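Side-chain contacts in myosin-4 (Saccharomyces cerevisiae, PDB 3MMI), which carries ASH1 and other mRNAs into the yeast bud as a class V myosin motor recruited through She3, the chain here being its globular tail: residues K39-T44 with G101-S106; G53-I58 with S109-F114; E96-G101 with D199-K204; T155-F160 with N217-Y222; K162-H167 with F192-E197. One frame throughout, in Å; residues are numbered along the deposited sequence.

Interaction 1. Residues K39-T44 with G101-S106; sequences KKVNVT and GIFWLS
Val-41 and Val-43 lean on Phe-103 and Trp-104, so that the loop after helix 26-37 is laid against helix 97-108 of the all-helical globular tail; the loop bends in an inverse gamma turn centred on Val-41. Packing is closest at the phenylalanine. Val-43 puts CG2 over one face of that ring, offset toward the rim, in a CH-pi contact with Val-43 CG2 3.9 Å from the centroid of the Phe-103 ring. Val-41 arrives crosswise: CG1, trans to the backbone N (chi1 161°), reaches Phe-103 CE2 at 3.8 Å. Val-41 CB also meets the six-membered end of the indole, 3.8 Å from Trp-104 CH2. With an alanine here instead of Phe-103, Val-43 CG2 would probably lose the ring face it rests on, and a gap would open beside Val-41 CG1.

The other side of the loop is loose. Lys-39 and Asn-42 are exposed and point away from the helix, and no hydrogen bond joins the two segments. Trp-104, by contrast, is buried, with Val-85, Ile-88 and Val-89 of helix 71-91 also touching it. Phe-103 CD2 stands 3.7 Å above the plane of the Trp-104 indole, over its centre.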
# COMPACT_ATOMS: atom_id res chain seq x y z
N LYS A 39 -19.76 15.65 0.75
CA LYS A 39 -18.90 16.54 -0.05
C LYS A 39 -18.53 17.72 0.83
O LYS A 39 -17.66 18.54 0.47
CB LYS A 39 -19.61 17.05 -1.31
CG LYS A 39 -19.54 16.10 -2.58
CD LYS A 39 -19.79 17.08 -3.81
CE LYS A 39 -20.07 16.30 -5.17
NZ LYS A 39 -19.10 15.19 -5.49
N LYS A 40 -19.21 17.85 1.96
CA LYS A 40 -19.01 19.00 2.83
C LYS A 40 -18.63 18.59 4.24
O LYS A 40 -18.81 19.37 5.18
N VAL A 41 -18.11 17.38 4.40
CA VAL A 41 -17.70 16.94 5.72
C VAL A 41 -16.28 17.34 6.00
O VAL A 41 -15.47 16.45 6.14
CB VAL A 41 -17.75 15.38 5.90
CG1 VAL A 41 -16.90 14.94 7.10
CG2 VAL A 41 -19.16 14.91 6.14
N ASN A 42 -15.98 18.63 6.10
CA ASN A 42 -14.66 19.12 6.53
C ASN A 42 -14.16 18.50 7.84
O ASN A 42 -14.80 18.60 8.91
CB ASN A 42 -14.63 20.67 6.63
CG ASN A 42 -13.19 21.20 6.79
OD1 ASN A 42 -12.22 20.59 6.28
ND2 ASN A 42 -13.03 22.33 7.52
N VAL A 43 -13.06 17.77 7.70
CA VAL A 43 -12.63 16.88 8.74
C VAL A 43 -11.80 18.00 9.24
O VAL A 43 -12.05 19.14 8.87
CB VAL A 43 -11.54 15.98 8.28
CG1 VAL A 43 -10.83 15.47 9.47
CG2 VAL A 43 -12.13 14.84 7.52
N THR A 44 -10.80 17.69 10.03
CA THR A 44 -10.19 18.53 11.02
C THR A 44 -11.10 18.68 12.22
O THR A 44 -11.04 19.68 12.91
CB THR A 44 -9.79 19.86 10.43
OG1 THR A 44 -10.95 20.69 10.38
CG2 THR A 44 -9.27 19.68 9.03
N GLY A 101 -7.50 10.88 3.79
CA GLY A 101 -7.39 9.49 3.37
C GLY A 101 -7.79 8.52 4.48
O GLY A 101 -8.72 7.68 4.35
N ILE A 102 -7.18 8.73 5.63
CA ILE A 102 -7.47 7.88 6.76
C ILE A 102 -8.88 7.97 7.30
O ILE A 102 -9.48 6.96 7.58
CB ILE A 102 -6.46 8.10 7.91
CG1 ILE A 102 -5.07 7.63 7.47
CG2 ILE A 102 -6.82 7.24 9.10
CD1 ILE A 102 -3.88 8.29 8.36
N PHE A 103 -9.41 9.20 7.45
CA PHE A 103 -10.79 9.39 7.93
C PHE A 103 -11.74 8.61 7.01
O PHE A 103 -12.49 7.81 7.46
CB PHE A 103 -11.14 10.89 7.87
CG PHE A 103 -12.58 11.18 8.17
CD1 PHE A 103 -13.04 11.11 9.49
CD2 PHE A 103 -13.47 11.53 7.15
CE1 PHE A 103 -14.39 11.39 9.77
CE2 PHE A 103 -14.78 11.82 7.45
CZ PHE A 103 -15.24 11.75 8.75
N TRP A 104 -11.66 8.85 5.70
CA TRP A 104 -12.60 8.25 4.74
C TRP A 104 -12.43 6.71 4.72
O TRP A 104 -13.42 5.95 4.74
CB TRP A 104 -12.46 8.90 3.33
CG TRP A 104 -13.01 10.39 3.36
CD1 TRP A 104 -12.30 11.56 3.19
CD2 TRP A 104 -14.37 10.79 3.63
NE1 TRP A 104 -13.15 12.65 3.29
CE2 TRP A 104 -14.42 12.21 3.57
CE3 TRP A 104 -15.56 10.09 3.89
CZ2 TRP A 104 -15.62 12.93 3.78
CZ3 TRP A 104 -16.74 10.80 4.08
CH2 TRP A 104 -16.76 12.21 4.03
N LEU A 105 -11.18 6.25 4.76
CA LEU A 105 -10.92 4.84 4.61
C LEU A 105 -11.33 4.13 5.85
O LEU A 105 -11.89 3.06 5.80
CB LEU A 105 -9.48 4.53 4.28
CG LEU A 105 -9.17 4.80 2.78
CD1 LEU A 105 -7.73 5.00 2.48
CD2 LEU A 105 -9.81 3.76 1.84
N SER A 106 -11.11 4.76 6.98
CA SER A 106 -11.60 4.18 8.20
C SER A 106 -13.11 4.00 8.23
O SER A 106 -13.57 2.99 8.73
CB SER A 106 -11.19 5.05 9.39
OG SER A 106 -11.58 4.31 10.53

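Interaction 2. Residues G53-I58 with S109-F114; sequences GPIHVI and SRLPAF
Ile-55 of helix 53-67 packs on Arg-110 and Leu-111, where the chain enters helix 111-119, and Ile-58, about one turn further on, completes a buried apolar contact. Ile-55 is the residue with the largest share, and it spreads its branches between the two partners. Its CG1, trans to the backbone N (chi1 -169°), lies 3.8 Å from Arg-110 CB. From there the chain turns at chi2 (59°) and brings CD1 to within 3.7 Å of Leu-111 CD2, the two side chains running alongside in opposite senses. The other branch, CG2, is 4.1 Å from Arg-110 CD, so it meets the aliphatic part of the arginine and not its charge.

In the all-helical tail this contact sets helix 53-67 against the helix that follows 97-108 after a short break. The guanidinium of Arg-110 is led off from the contact: NE bonds to the carbonyl of Ser-106, and NH2 makes a weak hydrogen bond to that of Gln-206. The backbone N of Ile-55 is itself held by Asn-107 OD1. An alanine at the Ile-55 position would be likely to open a gap between the helices, with Leu-111 CD2 losing its contact with Ile-55 CD1 and Arg-110 CB its cover. Ile-58 comes to Leu-111 at about a right angle, CG2 lying 3.9 Å from Leu-111 CD2.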
# COMPACT_ATOMS: atom_id res chain seq x y z
N GLY A 53 -18.99 9.27 11.50
CA GLY A 53 -20.26 9.84 11.21
C GLY A 53 -20.71 9.27 9.89
O GLY A 53 -21.86 8.78 9.80
N PRO A 54 -19.84 9.36 8.86
CA PRO A 54 -20.37 9.02 7.54
C PRO A 54 -20.78 7.59 7.44
O PRO A 54 -21.75 7.28 6.72
CB PRO A 54 -19.22 9.31 6.59
CG PRO A 54 -18.42 10.33 7.28
CD PRO A 54 -18.52 9.99 8.76
N ILE A 55 -20.11 6.72 8.18
CA ILE A 55 -20.49 5.32 8.13
C ILE A 55 -21.81 5.11 8.84
O ILE A 55 -22.57 4.17 8.58
CB ILE A 55 -19.35 4.31 8.60
CG1 ILE A 55 -19.71 2.86 8.27
CG2 ILE A 55 -19.08 4.37 10.16
CD1 ILE A 55 -19.93 2.61 6.76
N HIS A 56 -22.09 6.02 9.76
CA HIS A 56 -23.35 5.97 10.49
C HIS A 56 -24.48 6.43 9.56
O HIS A 56 -25.50 5.81 9.46
CB HIS A 56 -23.25 6.79 11.79
CG HIS A 56 -24.52 6.77 12.61
ND1 HIS A 56 -24.92 5.64 13.32
CD2 HIS A 56 -25.51 7.72 12.74
CE1 HIS A 56 -26.09 5.90 13.89
NE2 HIS A 56 -26.48 7.15 13.55
N VAL A 57 -24.27 7.48 8.81
CA VAL A 57 -25.30 7.97 7.94
C VAL A 57 -25.55 6.96 6.81
O VAL A 57 -26.71 6.56 6.57
CB VAL A 57 -24.88 9.33 7.34
CG1 VAL A 57 -25.92 9.85 6.33
CG2 VAL A 57 -24.68 10.30 8.39
N ILE A 58 -24.47 6.55 6.11
CA ILE A 58 -24.55 5.55 5.04
C ILE A 58 -25.28 4.30 5.50
O ILE A 58 -26.18 3.79 4.84
CB ILE A 58 -23.18 5.15 4.53
CG1 ILE A 58 -22.62 6.26 3.64
CG2 ILE A 58 -23.27 3.87 3.65
CD1 ILE A 58 -21.06 6.41 3.69
N SER A 109 -14.15 1.31 5.55
CA SER A 109 -13.59 0.04 5.91
C SER A 109 -14.56 -0.78 6.72
O SER A 109 -14.37 -1.98 6.88
CB SER A 109 -12.23 0.13 6.64
OG SER A 109 -12.46 0.33 8.04
N ARG A 110 -15.62 -0.16 7.14
CA ARG A 110 -16.62 -0.83 7.97
C ARG A 110 -17.81 -1.33 7.13
O ARG A 110 -18.64 -2.03 7.64
CB ARG A 110 -17.13 0.15 9.09
CG ARG A 110 -16.11 0.36 10.25
CD ARG A 110 -16.10 1.70 10.93
NE ARG A 110 -14.76 1.96 11.57
CZ ARG A 110 -14.48 1.51 12.78
NH1 ARG A 110 -15.37 0.77 13.39
NH2 ARG A 110 -13.37 1.78 13.37
N LEU A 111 -17.93 -0.89 5.88
CA LEU A 111 -19.07 -1.32 4.99
C LEU A 111 -19.14 -2.85 4.78
O LEU A 111 -20.17 -3.44 4.94
CB LEU A 111 -19.01 -0.61 3.64
CG LEU A 111 -19.59 0.75 3.51
CD1 LEU A 111 -19.45 1.24 2.12
CD2 LEU A 111 -21.08 0.61 3.84
N PRO A 112 -18.02 -3.51 4.48
CA PRO A 112 -18.00 -4.97 4.37
C PRO A 112 -18.47 -5.75 5.60
O PRO A 112 -19.27 -6.69 5.46
CB PRO A 112 -16.53 -5.26 4.09
CG PRO A 112 -16.07 -4.14 3.38
CD PRO A 112 -16.70 -2.97 4.11
N ALA A 113 -18.01 -5.38 6.80
CA ALA A 113 -18.51 -6.06 8.01
C ALA A 113 -19.96 -5.70 8.36
O ALA A 113 -20.64 -6.54 8.96
CB ALA A 113 -17.58 -5.80 9.29
N PHE A 114 -20.42 -4.49 7.95
CA PHE A 114 -21.82 -4.03 8.15
C PHE A 114 -22.69 -4.99 7.36
O PHE A 114 -23.51 -5.65 7.95
CB PHE A 114 -22.02 -2.59 7.66
CG PHE A 114 -23.46 -2.23 7.34
CD1 PHE A 114 -24.40 -2.08 8.37
CD2 PHE A 114 -23.86 -2.04 6.03
CE1 PHE A 114 -25.74 -1.77 8.09
CE2 PHE A 114 -25.21 -1.72 5.72
CZ PHE A 114 -26.14 -1.58 6.76

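Interaction 3. Residues E96-G101 with D199-K204; sequences ETMLGG and DAVLCK
Val-201 is the centre of this contact: its side chain points at helix 97-108, where Met-98 meets one of its methyls and Leu-99 lies against both. Met-98 reaches over with its terminal methyl, CE lying 3.3 Å from Val-201 CG2, tighter than usual for two carbons. The methionine begins extended, with CG trans to the backbone N (chi1 -166°), and bends only at its last torsion (chi3 108°), which swings CE onto the valine. Leu-99 crosses Val-201 at about a right angle and uses one branch, with CD2 3.6 Å from Val-201 CG1. The same leucine methyl is 3.9 Å from Val-201 CG2, so it bears on both arms of the valine.

Here the beginning of helix 97-108 meets the end of helix 185-204, two helices of the dilute-type globular tail that lie far apart in sequence. The contact is apolar throughout, with no hydrogen bond between the segments, and it lies toward the surface. Inward of it, Ile-102 touches both Val-201 and Leu-202, while Phe-160 of helix 132-168 packs on Met-98. On the far side of helix 185-204, away from this contact, Asp-199 OD1 accepts a hydrogen bond from His-212 NE2 of the next helix.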
# COMPACT_ATOMS: atom_id res chain seq x y z
N GLU A 96 -3.75 17.51 2.96
CA GLU A 96 -4.93 16.95 3.58
C GLU A 96 -4.97 15.46 3.38
O GLU A 96 -5.78 14.79 3.95
CB GLU A 96 -6.18 17.60 2.99
CD GLU A 96 -7.74 19.59 3.47
OE1 GLU A 96 -7.17 20.66 3.62
OE2 GLU A 96 -8.84 19.48 2.92
N THR A 97 -4.07 14.95 2.57
CA THR A 97 -4.08 13.55 2.13
C THR A 97 -3.98 12.48 3.22
O THR A 97 -4.66 11.48 3.14
CB THR A 97 -3.00 13.30 1.10
OG1 THR A 97 -3.22 14.15 -0.01
CG2 THR A 97 -3.05 11.92 0.63
N MET A 98 -3.14 12.72 4.21
CA MET A 98 -2.99 11.84 5.35
C MET A 98 -4.27 11.75 6.14
O MET A 98 -4.84 10.69 6.24
CB MET A 98 -1.85 12.25 6.25
CG MET A 98 -1.48 11.17 7.23
SD MET A 98 0.04 11.31 8.13
CE MET A 98 -0.60 11.68 9.70
N LEU A 99 -4.71 12.87 6.69
CA LEU A 99 -5.89 12.88 7.55
C LEU A 99 -7.12 12.45 6.80
O LEU A 99 -7.87 11.59 7.26
CB LEU A 99 -6.15 14.28 8.11
CG LEU A 99 -5.24 14.77 9.23
CD1 LEU A 99 -5.78 16.09 9.78
CD2 LEU A 99 -5.25 13.73 10.31
N GLY A 100 -7.32 13.09 5.65
CA GLY A 100 -8.49 12.83 4.85
C GLY A 100 -8.59 11.39 4.36
O GLY A 100 -9.66 10.78 4.48
N GLY A 101 -7.50 10.88 3.79
CA GLY A 101 -7.39 9.49 3.37
C GLY A 101 -7.79 8.52 4.48
O GLY A 101 -8.72 7.68 4.35
N ASP A 199 0.91 6.83 13.01
CA ASP A 199 0.29 5.93 13.93
C ASP A 199 -0.80 6.55 14.85
O ASP A 199 -1.82 5.92 15.15
CB ASP A 199 1.38 5.32 14.82
CG ASP A 199 0.82 4.26 15.80
OD1 ASP A 199 0.75 3.06 15.46
OD2 ASP A 199 0.38 4.63 16.92
N ALA A 200 -0.62 7.82 15.27
CA ALA A 200 -1.67 8.52 16.11
C ALA A 200 -2.95 8.74 15.38
O ALA A 200 -4.01 8.60 15.94
CB ALA A 200 -1.13 9.89 16.63
N VAL A 201 -2.84 9.24 14.13
CA VAL A 201 -4.01 9.49 13.29
C VAL A 201 -4.76 8.16 13.05
O VAL A 201 -5.93 8.06 13.27
CB VAL A 201 -3.58 10.06 12.00
CG1 VAL A 201 -4.81 10.23 11.10
CG2 VAL A 201 -2.81 11.38 12.19
N LEU A 202 -4.03 7.10 12.73
CA LEU A 202 -4.67 5.79 12.59
C LEU A 202 -5.52 5.46 13.86
O LEU A 202 -6.71 5.08 13.75
CB LEU A 202 -3.61 4.72 12.35
CG LEU A 202 -3.29 4.25 10.93
CD1 LEU A 202 -3.88 5.01 9.85
CD2 LEU A 202 -1.73 4.06 10.79
N CYS A 203 -4.92 5.62 15.05
CA CYS A 203 -5.71 5.47 16.34
C CYS A 203 -6.78 6.55 16.53
O CYS A 203 -7.87 6.22 16.93
CB CYS A 203 -4.86 5.47 17.57
SG CYS A 203 -3.47 4.29 17.60
N LYS A 204 -6.49 7.79 16.17
CA LYS A 204 -7.45 8.91 16.30
C LYS A 204 -8.71 8.57 15.54
O LYS A 204 -9.82 8.49 16.15
CB LYS A 204 -6.84 10.24 15.76
CG LYS A 204 -7.74 11.48 15.97

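Interaction 4. Residues T155-F160 with N217-Y222; sequences TWLVKF and NDTLKY
Leu-157 and Val-158 meet Asp-218, Thr-219 and Tyr-222 in a buried helix-helix crossing, with its centre about 3 Å from the centre of the chain. The long helix 132-168 passes helix 209-234 of the dilute-type tail here; the short axes approach to 10.4 Å and cross at -57°. The touching is done mostly by carbon atoms, Tyr-222 included, which meets Val-158 with ring carbon CE1; no hydrogen bond links the segments.

Leu-157 does most for the first helix. Its CG lies trans to the backbone N (chi1 -171°), which sends both methyls across to the other helix: CD2 is 3.3 Å from Asp-218 CB, and CD1 is 4.1 Å from Thr-219 OG1. Both polar partners are satisfied within reach of the contact but outside its segments. Asp-218 OD2 makes a salt bridge with Lys-214 and a hydrogen bond with Tyr-153 OH, which probably steadies this buried carboxylate as a charged group. Thr-219 OG1 bonds back to the carbonyl of Ile-215, one turn earlier in its own helix.

A turn further along, Tyr-222 extends toward helix 132-168, where Met-161, Lys-162 and Ser-165 also touch it. One ring corner lies by the backbone of Val-158: Tyr-222 CE1 is 4.0 Å from Val-158 O and 4.1 Å from Val-158 CB.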
# COMPACT_ATOMS: atom_id res chain seq x y z
N THR A 155 -4.92 3.33 -4.32
CA THR A 155 -4.51 4.56 -4.99
C THR A 155 -4.23 5.66 -3.97
O THR A 155 -3.31 6.42 -4.17
CB THR A 155 -5.36 4.92 -6.21
OG1 THR A 155 -5.85 6.26 -6.09
CG2 THR A 155 -6.51 4.06 -6.31
N TRP A 156 -4.95 5.70 -2.86
CA TRP A 156 -4.63 6.69 -1.82
C TRP A 156 -3.20 6.43 -1.20
O TRP A 156 -2.36 7.34 -1.07
CB TRP A 156 -5.73 6.82 -0.74
CG TRP A 156 -5.22 7.50 0.53
CD1 TRP A 156 -5.19 8.85 0.79
CD2 TRP A 156 -4.61 6.86 1.67
NE1 TRP A 156 -4.63 9.09 2.06
CE2 TRP A 156 -4.25 7.89 2.60
CE3 TRP A 156 -4.35 5.53 2.00
CZ2 TRP A 156 -3.65 7.61 3.86
CZ3 TRP A 156 -3.74 5.25 3.25
CH2 TRP A 156 -3.39 6.28 4.15
N LEU A 157 -2.93 5.19 -0.86
CA LEU A 157 -1.69 4.84 -0.21
C LEU A 157 -0.48 5.20 -1.05
O LEU A 157 0.51 5.74 -0.53
CB LEU A 157 -1.62 3.37 0.21
CG LEU A 157 -0.43 2.95 1.11
CD1 LEU A 157 -0.26 3.79 2.35
CD2 LEU A 157 -0.41 1.56 1.50
N VAL A 158 -0.53 4.93 -2.35
CA VAL A 158 0.66 5.27 -3.16
C VAL A 158 0.76 6.75 -3.22
O VAL A 158 1.84 7.31 -3.11
CB VAL A 158 0.68 4.62 -4.62
CG1 VAL A 158 0.36 3.13 -4.52
CG2 VAL A 158 -0.35 5.35 -5.52
N LYS A 159 -0.36 7.43 -3.42
CA LYS A 159 -0.28 8.92 -3.48
C LYS A 159 0.21 9.46 -2.13
O LYS A 159 1.14 10.32 -2.02
CB LYS A 159 -1.62 9.53 -3.79
CG LYS A 159 -1.59 11.04 -3.81
CD LYS A 159 -2.99 11.59 -4.24
CE LYS A 159 -3.22 13.08 -3.73
NZ LYS A 159 -4.61 13.35 -3.12
N PHE A 160 -0.38 8.91 -1.07
CA PHE A 160 0.10 9.30 0.26
C PHE A 160 1.59 9.02 0.41
O PHE A 160 2.37 9.94 0.74
CB PHE A 160 -0.66 8.60 1.35
CG PHE A 160 -0.11 8.84 2.67
CD1 PHE A 160 0.09 10.13 3.13
CD2 PHE A 160 0.24 7.79 3.49
CE1 PHE A 160 0.62 10.40 4.39
CE2 PHE A 160 0.80 8.05 4.80
CZ PHE A 160 0.98 9.37 5.22
N ASN A 217 2.41 -2.70 7.07
CA ASN A 217 2.98 -3.61 6.05
C ASN A 217 2.98 -2.99 4.64
O ASN A 217 4.00 -3.06 3.98
CB ASN A 217 2.27 -5.00 6.02
CG ASN A 217 2.57 -5.85 7.28
OD1 ASN A 217 1.66 -6.28 8.01
ND2 ASN A 217 3.83 -6.02 7.59
N ASP A 218 1.87 -2.38 4.21
CA ASP A 218 1.86 -1.85 2.88
C ASP A 218 2.80 -0.66 2.72
O ASP A 218 3.28 -0.34 1.63
CB ASP A 218 0.44 -1.52 2.42
CG ASP A 218 -0.43 -2.77 2.23
OD1 ASP A 218 0.16 -3.88 2.18
OD2 ASP A 218 -1.67 -2.65 2.18
N THR A 219 2.92 0.08 3.81
CA THR A 219 3.81 1.23 3.88
C THR A 219 5.24 0.79 3.60
O THR A 219 5.95 1.40 2.80
CB THR A 219 3.68 1.95 5.25
OG1 THR A 219 2.40 2.61 5.29
CG2 THR A 219 4.76 3.07 5.39
N LEU A 220 5.64 -0.26 4.26
CA LEU A 220 6.87 -0.93 3.90
C LEU A 220 6.91 -1.55 2.48
O LEU A 220 7.97 -1.58 1.87
CB LEU A 220 7.13 -1.99 4.91
CG LEU A 220 7.47 -1.59 6.37
CD1 LEU A 220 7.75 -2.82 7.21
CD2 LEU A 220 8.63 -0.57 6.51
N LYS A 221 5.79 -2.11 1.99
CA LYS A 221 5.79 -2.67 0.63
C LYS A 221 6.04 -1.52 -0.28
O LYS A 221 6.80 -1.65 -1.25
CB LYS A 221 4.51 -3.41 0.27
CG LYS A 221 4.37 -4.79 0.94
CD LYS A 221 3.07 -5.49 0.48
N TYR A 222 5.46 -0.35 0.03
CA TYR A 222 5.74 0.75 -0.83
C TYR A 222 7.21 1.16 -0.82
O TYR A 222 7.75 1.58 -1.84
CB TYR A 222 4.88 1.95 -0.46
CG TYR A 222 5.15 3.11 -1.37
CD1 TYR A 222 4.35 3.33 -2.48
CD2 TYR A 222 6.20 3.99 -1.13
CE1 TYR A 222 4.57 4.43 -3.32
CE2 TYR A 222 6.49 5.07 -1.96
CZ TYR A 222 5.65 5.30 -3.06
OH TYR A 222 5.86 6.35 -3.90

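Interaction 5. Residues K162-H167 with F192-E197; sequences KHASAH and FTFLNE
Phe-194 points its ring at Ala-164 and His-167, joining helix 185-204 to the last part of helix 132-168 in the all-helical globular tail. The first shell is small. The single methyl of Ala-164 rests against the outer part of the ring, with CB 3.4 Å from Phe-194 CZ, 3.7 Å from Phe-194 CE1 and 4.1 Å from Phe-194 CE2, so the methyl comes in obliquely at the CZ end, on the CE1 side. Phe-194 gets there by standing straight out from its helix: CG is trans to the backbone N (chi1 167°). The alanine brings little bulk of its own, and the phenylalanine spans the separation, the CA atoms of Ala-164 and Phe-194 being 8.5 Å apart.

One turn along the first helix, His-167 lies more loosely by the same flank of the ring, nearer its root. Phe-194 CD1 meets the imidazole at its edge, near its plane, at 4.4 Å from His-167 ND1. This histidine is exposed, whereas Ala-164 is buried, so the contact runs from covered to open as it moves toward the end of helix 132-168.

Behind the first shell, each helix has another neighbour. Ser-165 faces away from Phe-194 and touches Tyr-222, Leu-223 and Met-226 of helix 209-234, and its OG bonds to the carbonyl of Met-161. Leu-195, next to Phe-194, packs on Trp-256 and Phe-257 of helix 240-257. From helix 132-168 a second aromatic also reaches the ring's tip: CZ of Phe-160 packs against CZ of Phe-194.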
# COMPACT_ATOMS: atom_id res chain seq x y z
N LYS A 162 4.02 8.51 -1.86
CA LYS A 162 4.85 9.38 -2.75
C LYS A 162 5.23 10.70 -1.97
O LYS A 162 6.40 11.07 -1.89
CB LYS A 162 4.06 9.72 -4.04
CG LYS A 162 4.83 10.61 -5.02
N HIS A 163 4.21 11.37 -1.43
CA HIS A 163 4.40 12.63 -0.72
C HIS A 163 5.23 12.45 0.54
O HIS A 163 6.18 13.20 0.78
CB HIS A 163 3.05 13.25 -0.37
N ALA A 164 4.88 11.46 1.35
CA ALA A 164 5.60 11.22 2.60
C ALA A 164 7.05 10.85 2.39
O ALA A 164 7.90 11.22 3.23
CB ALA A 164 4.94 10.13 3.45
N SER A 165 7.36 10.08 1.33
CA SER A 165 8.75 9.74 1.04
C SER A 165 9.58 10.90 0.63
O SER A 165 10.76 10.87 0.88
CB SER A 165 8.95 8.79 -0.15
OG SER A 165 8.22 7.66 0.06
N ALA A 166 8.99 11.89 -0.06
CA ALA A 166 9.75 13.13 -0.40
C ALA A 166 10.04 13.92 0.87
O ALA A 166 11.17 14.26 1.19
CB ALA A 166 8.97 14.01 -1.39
N HIS A 167 8.98 14.14 1.64
CA HIS A 167 9.04 14.94 2.82
C HIS A 167 10.02 14.34 3.82
O HIS A 167 10.79 15.05 4.52
CB HIS A 167 7.66 15.02 3.43
CG HIS A 167 7.68 15.45 4.86
ND1 HIS A 167 7.19 14.65 5.88
CD2 HIS A 167 8.15 16.59 5.45
CE1 HIS A 167 7.39 15.24 7.05
NE2 HIS A 167 7.97 16.42 6.82
N PHE A 192 11.04 8.78 12.33
CA PHE A 192 10.38 8.21 13.52
C PHE A 192 9.21 9.03 14.07
O PHE A 192 8.16 8.47 14.44
CB PHE A 192 11.37 7.93 14.61
CG PHE A 192 12.39 6.88 14.23
CD1 PHE A 192 12.08 5.88 13.30
CD2 PHE A 192 13.67 6.92 14.77
CE1 PHE A 192 13.03 4.88 12.95
CE2 PHE A 192 14.63 5.90 14.40
CZ PHE A 192 14.24 4.88 13.45
N THR A 193 9.35 10.34 13.96
CA THR A 193 8.28 11.23 14.32
C THR A 193 7.12 11.14 13.35
O THR A 193 5.93 11.13 13.78
CB THR A 193 8.81 12.70 14.45
OG1 THR A 193 9.70 12.70 15.58
CG2 THR A 193 7.70 13.64 14.72
N PHE A 194 7.46 11.03 12.07
CA PHE A 194 6.42 10.89 11.05
C PHE A 194 5.58 9.61 11.24
O PHE A 194 4.36 9.63 11.11
CB PHE A 194 7.00 10.93 9.64
CG PHE A 194 5.99 10.46 8.59
CD1 PHE A 194 5.17 11.34 8.01
CD2 PHE A 194 5.89 9.10 8.23
CE1 PHE A 194 4.26 10.96 7.04
CE2 PHE A 194 4.96 8.67 7.26
CZ PHE A 194 4.12 9.61 6.68
N LEU A 195 6.23 8.51 11.54
CA LEU A 195 5.57 7.24 11.74
C LEU A 195 4.80 7.21 13.05
O LEU A 195 3.73 6.59 13.10
CB LEU A 195 6.58 6.07 11.80
CG LEU A 195 7.26 5.81 10.43
CD1 LEU A 195 8.34 4.76 10.50
CD2 LEU A 195 6.17 5.47 9.32
N ASN A 196 5.36 7.88 14.10
CA ASN A 196 4.54 8.05 15.36
C ASN A 196 3.29 8.89 15.11
O ASN A 196 2.27 8.63 15.63
CB ASN A 196 5.35 8.71 16.53
CG ASN A 196 6.50 7.84 17.05
OD1 ASN A 196 7.59 8.34 17.35
ND2 ASN A 196 6.29 6.56 17.08
N GLU A 197 3.41 9.86 14.22
CA GLU A 197 2.29 10.72 13.91
C GLU A 197 1.31 10.04 12.96
O GLU A 197 0.11 10.25 13.06
CB GLU A 197 2.79 12.08 13.38
CG GLU A 197 3.42 12.92 14.53
CD GLU A 197 4.05 14.25 14.09
OE1 GLU A 197 3.90 14.65 12.90
OE2 GLU A 197 4.72 14.87 14.91

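How the interactions relate
Interactions 1, 3, 4 and 5 form a connected run through the tail, and interaction 2 joins it at one end through Pro-54, which touches Phe-103 and Trp-104. Helix 97-108 serves interactions 1 and 3, which share Gly-101 and have centres about 9 Å apart; helix 185-204 serves 3 and 5, and helix 132-168 serves 4 and 5. The extremes, interactions 2 and 5, lie about 28 Å apart between centres. Along the chain, interactions 1 and 2 interlock and both close before 4 opens, whereas 5 is nested within the loops closed by 3 and by 4. Sequence-distant helices are thereby tied into one continuous elongated body.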